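Local coordinates for tannase (PDB 3WA7), which probably hydrolyses galloyl ester bonds of tannins, using an alpha/beta-hydrolase fold, at residues Y216-N221 with D421-I426. Residues are numbered along the deposited sequence; the frame is centred on the assembly and turned at random.
Sequences YEWQFN and DTSFAI
Q219, in the last turn of helix 209-220, reaches the S423-F424 peptide at the entry to helix 425-436 in this alpha/beta-hydrolase. Q219 CB lies 3.7 Å from S423 OG. CG stands anti to the backbone N (chi1 -178°) and the chain runs on extended, with CG over the centre of the F220 ring. Next, Q219 CD lies 3.7 Å from both S423 OG and F424 CD1. At the tip, OE1 takes two hydrogen bonds. F424 N donates to Q219 OE1 at 2.9 Å in the carbonyl plane, on a lone pair, with an N-H...O angle of 156°. S423 OG donates to Q219 OE1 at 2.7 Å, but from 41° out of that plane. The same S423 OG accepts from A425 N at 3.0 Å, the capping bond of the turn into helix 425-436, so donation to OE1 and the cap together fix the hydroxyl. The other branch, Q219 NE2, lies 3.7 Å from F424 CE1 and donates one of its hydrogens to a water, which donates to T422 O, so both ends of the amide are held. That water sits over the centre of one face of the F424 ring; the amide and ring planes are nearly parallel although the two side chains cross at about a right angle.

To one side, Y216 presents the CD1-CE1 edge of its ring to the T422-S423 backbone, Y216 CD1 being 3.7 Å from S423 N, while its OH hydrogen-bonds to R420 O just ahead of the segment. D421 N hydrogen-bonds to D419 OD1 and the D421 side chain touches H451, both members of a possible Ser-His-Asp triad with S163, which places this buried packing beside the probable active site. W218, whose NE1 bonds to G288 O, brings its six-membered ring to A425, W218 CZ3 lying 4.2 Å from A425 CB.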
ATOM      1  N   TYR A 216     -15.919   5.831  -0.378  1.00  5.08           N
ATOM      2  CA  TYR A 216     -15.810   6.767   0.731  1.00  5.10           C
ATOM      3  C   TYR A 216     -17.164   7.340   1.122  1.00  4.28           C
ATOM      4  O   TYR A 216     -17.466   7.478   2.308  1.00  3.85           O
ATOM      5  CB  TYR A 216     -14.858   7.916   0.386  1.00  6.07           C
ATOM      6  CG  TYR A 216     -14.162   8.495   1.602  1.00  5.38           C
ATOM      7  CD1 TYR A 216     -13.121   7.804   2.225  1.00  5.79           C
ATOM      8  CD2 TYR A 216     -14.569   9.712   2.154  1.00  7.10           C
ATOM      9  CE1 TYR A 216     -12.500   8.306   3.371  1.00  6.32           C
ATOM     10  CE2 TYR A 216     -13.954  10.225   3.304  1.00  5.03           C
ATOM     11  CZ  TYR A 216     -12.925   9.517   3.904  1.00  6.29           C
ATOM     12  OH  TYR A 216     -12.320  10.009   5.039  1.00  8.04           O
ATOM     13  N   GLU A 217     -17.977   7.678   0.128  1.00  3.84           N
ATOM     14  CA  GLU A 217     -19.288   8.241   0.405  1.00  3.53           C
ATOM     15  C   GLU A 217     -20.294   7.193   0.864  1.00  4.83           C
ATOM     16  O   GLU A 217     -21.218   7.507   1.612  1.00  6.31           O
ATOM     17  CB  GLU A 217     -19.798   9.009  -0.812  1.00  4.06           C
ATOM     18  CG  GLU A 217     -18.913  10.200  -1.149  1.00  5.92           C
ATOM     19  CD  GLU A 217     -18.517  10.993   0.088  1.00  7.47           C
ATOM     20  OE1 GLU A 217     -19.413  11.382   0.866  1.00  6.59           O
ATOM     21  OE2 GLU A 217     -17.309  11.232   0.288  1.00  5.96           O
ATOM     22  N   TRP A 218     -20.131   5.949   0.422  1.00  3.43           N
ATOM     23  CA  TRP A 218     -21.023   4.902   0.894  1.00  5.12           C
ATOM     24  C   TRP A 218     -20.812   4.837   2.407  1.00  5.92           C
ATOM     25  O   TRP A 218     -21.757   4.685   3.181  1.00  5.76           O
ATOM     26  CB  TRP A 218     -20.661   3.544   0.289  1.00  6.14           C
ATOM     27  CG  TRP A 218     -21.279   2.398   1.046  1.00  6.81           C
ATOM     28  CD1 TRP A 218     -22.580   1.978   0.987  1.00  6.98           C
ATOM     29  CD2 TRP A 218     -20.643   1.592   2.046  1.00  6.60           C
ATOM     30  NE1 TRP A 218     -22.792   0.964   1.893  1.00  8.11           N
ATOM     31  CE2 TRP A 218     -21.620   0.709   2.556  1.00  6.59           C
ATOM     32  CE3 TRP A 218     -19.341   1.535   2.564  1.00  8.38           C
ATOM     33  CZ2 TRP A 218     -21.337  -0.223   3.562  1.00  8.77           C
ATOM     34  CZ3 TRP A 218     -19.060   0.607   3.568  1.00  9.72           C
ATOM     35  CH2 TRP A 218     -20.056  -0.259   4.054  1.00  9.02           C
ATOM     36  N   GLN A 219     -19.556   4.972   2.820  1.00  5.23           N
ATOM     37  CA  GLN A 219     -19.217   4.911   4.234  1.00  5.82           C
ATOM     38  C   GLN A 219     -19.544   6.161   5.049  1.00  6.50           C
ATOM     39  O   GLN A 219     -20.101   6.062   6.146  1.00  8.33           O
ATOM     40  CB  GLN A 219     -17.733   4.591   4.397  1.00  4.62           C
ATOM     41  CG  GLN A 219     -17.293   4.450   5.852  1.00  4.07           C
ATOM     42  CD  GLN A 219     -15.886   3.905   5.970  1.00  3.41           C
ATOM     43  OE1 GLN A 219     -15.555   2.889   5.363  1.00  5.64           O
ATOM     44  NE2 GLN A 219     -15.051   4.572   6.761  1.00  5.01           N
ATOM     45  N   PHE A 220     -19.225   7.336   4.515  1.00  5.50           N
ATOM     46  CA  PHE A 220     -19.442   8.568   5.271  1.00  6.05           C
ATOM     47  C   PHE A 220     -20.616   9.470   4.912  1.00  5.98           C
ATOM     48  O   PHE A 220     -20.758  10.547   5.489  1.00  6.63           O
ATOM     49  CB  PHE A 220     -18.148   9.394   5.275  1.00  6.15           C
ATOM     50  CG  PHE A 220     -17.054   8.803   6.128  1.00  6.87           C
ATOM     51  CD1 PHE A 220     -15.868   8.347   5.555  1.00  8.81           C
ATOM     52  CD2 PHE A 220     -17.208   8.714   7.509  1.00  8.08           C
ATOM     53  CE1 PHE A 220     -14.846   7.811   6.351  1.00  8.98           C
ATOM     54  CE2 PHE A 220     -16.194   8.179   8.312  1.00  7.26           C
ATOM     55  CZ  PHE A 220     -15.012   7.730   7.730  1.00  7.60           C
ATOM     56  N   ASN A 221     -21.463   9.055   3.976  1.00  7.07           N
ATOM     57  CA  ASN A 221     -22.608   9.888   3.632  1.00  7.59           C
ATOM     58  C   ASN A 221     -23.430  10.111   4.897  1.00  8.41           C
ATOM     59  O   ASN A 221     -23.655   9.180   5.670  1.00  7.55           O
ATOM     60  CB  ASN A 221     -23.472   9.216   2.565  1.00  8.30           C
ATOM     61  CG  ASN A 221     -24.729  10.004   2.262  1.00  8.41           C
ATOM     62  OD1 ASN A 221     -25.824   9.641   2.695  1.00 10.64           O
ATOM     63  ND2 ASN A 221     -24.576  11.102   1.525  1.00  9.00           N
ATOM     64  N   ASP A 421      -8.442   7.129   5.871  1.00  5.66           N
ATOM     65  CA  ASP A 421      -7.877   7.663   4.635  1.00  5.85           C
ATOM     66  C   ASP A 421      -8.593   7.123   3.405  1.00  6.61           C
ATOM     67  O   ASP A 421      -8.551   7.723   2.332  1.00  6.89           O
ATOM     68  CB  ASP A 421      -6.377   7.381   4.568  1.00  7.04           C
ATOM     69  CG  ASP A 421      -5.581   8.319   5.451  1.00  9.62           C
ATOM     70  OD1 ASP A 421      -5.763   8.279   6.685  1.00  8.93           O
ATOM     71  OD2 ASP A 421      -4.782   9.113   4.910  1.00  9.74           O
ATOM     72  N   THR A 422      -9.247   5.981   3.570  1.00  6.67           N
ATOM     73  CA  THR A 422     -10.035   5.385   2.502  1.00  5.55           C
ATOM     74  C   THR A 422     -11.048   4.486   3.203  1.00  5.05           C
ATOM     75  O   THR A 422     -10.829   4.069   4.339  1.00  5.53           O
ATOM     76  CB  THR A 422      -9.163   4.569   1.509  1.00  4.72           C
ATOM     77  OG1 THR A 422      -9.927   4.291   0.328  1.00  5.84           O
ATOM     78  CG2 THR A 422      -8.698   3.259   2.132  1.00  5.53           C
ATOM     79  N   SER A 423     -12.164   4.206   2.546  1.00  4.03           N
ATOM     80  CA  SER A 423     -13.191   3.362   3.147  1.00  4.32           C
ATOM     81  C   SER A 423     -12.697   1.956   3.459  1.00  4.73           C
ATOM     82  O   SER A 423     -11.840   1.415   2.758  1.00  5.22           O
ATOM     83  CB  SER A 423     -14.404   3.256   2.219  1.00  5.52           C
ATOM     84  OG  SER A 423     -15.319   2.285   2.704  1.00  5.58           O
ATOM     85  N   PHE A 424     -13.250   1.373   4.519  1.00  4.91           N
ATOM     86  CA  PHE A 424     -12.912   0.012   4.919  1.00  4.91           C
ATOM     87  C   PHE A 424     -13.280  -0.928   3.779  1.00  5.17           C
ATOM     88  O   PHE A 424     -12.700  -1.999   3.637  1.00  5.85           O
ATOM     89  CB  PHE A 424     -13.706  -0.386   6.166  1.00  4.62           C
ATOM     90  CG  PHE A 424     -13.406   0.458   7.367  1.00  5.38           C
ATOM     91  CD1 PHE A 424     -14.422   1.155   8.015  1.00  3.61           C
ATOM     92  CD2 PHE A 424     -12.105   0.556   7.852  1.00  5.77           C
ATOM     93  CE1 PHE A 424     -14.145   1.942   9.135  1.00  5.18           C
ATOM     94  CE2 PHE A 424     -11.816   1.337   8.966  1.00  5.65           C
ATOM     95  CZ  PHE A 424     -12.836   2.030   9.611  1.00  5.85           C
ATOM     96  N   ALA A 425     -14.253  -0.514   2.969  1.00  4.78           N
ATOM     97  CA  ALA A 425     -14.705  -1.324   1.840  1.00  4.62           C
ATOM     98  C   ALA A 425     -13.587  -1.621   0.850  1.00  5.23           C
ATOM     99  O   ALA A 425     -13.563  -2.685   0.235  1.00  6.18           O
ATOM    100  CB  ALA A 425     -15.852  -0.622   1.121  1.00  5.69           C
ATOM    101  N   ILE A 426     -12.664  -0.676   0.692  1.00  5.31           N
ATOM    102  CA  ILE A 426     -11.555  -0.840  -0.240  1.00  5.82           C
ATOM    103  C   ILE A 426     -10.666  -2.053   0.078  1.00  5.67           C
ATOM    104  O   ILE A 426     -10.480  -2.922  -0.771  1.00  6.17           O
ATOM    105  CB  ILE A 426     -10.718   0.466  -0.314  1.00  5.90           C
ATOM    106  CG1 ILE A 426     -11.549   1.564  -0.992  1.00  5.56           C
ATOM    107  CG2 ILE A 426      -9.419   0.231  -1.072  1.00  6.45           C
ATOM    108  CD1 ILE A 426     -11.966   1.245  -2.431  1.00  8.05           C
TER
HETATM  109  O   HOH W   1     -12.197   4.050   6.722  1.00  6.52           O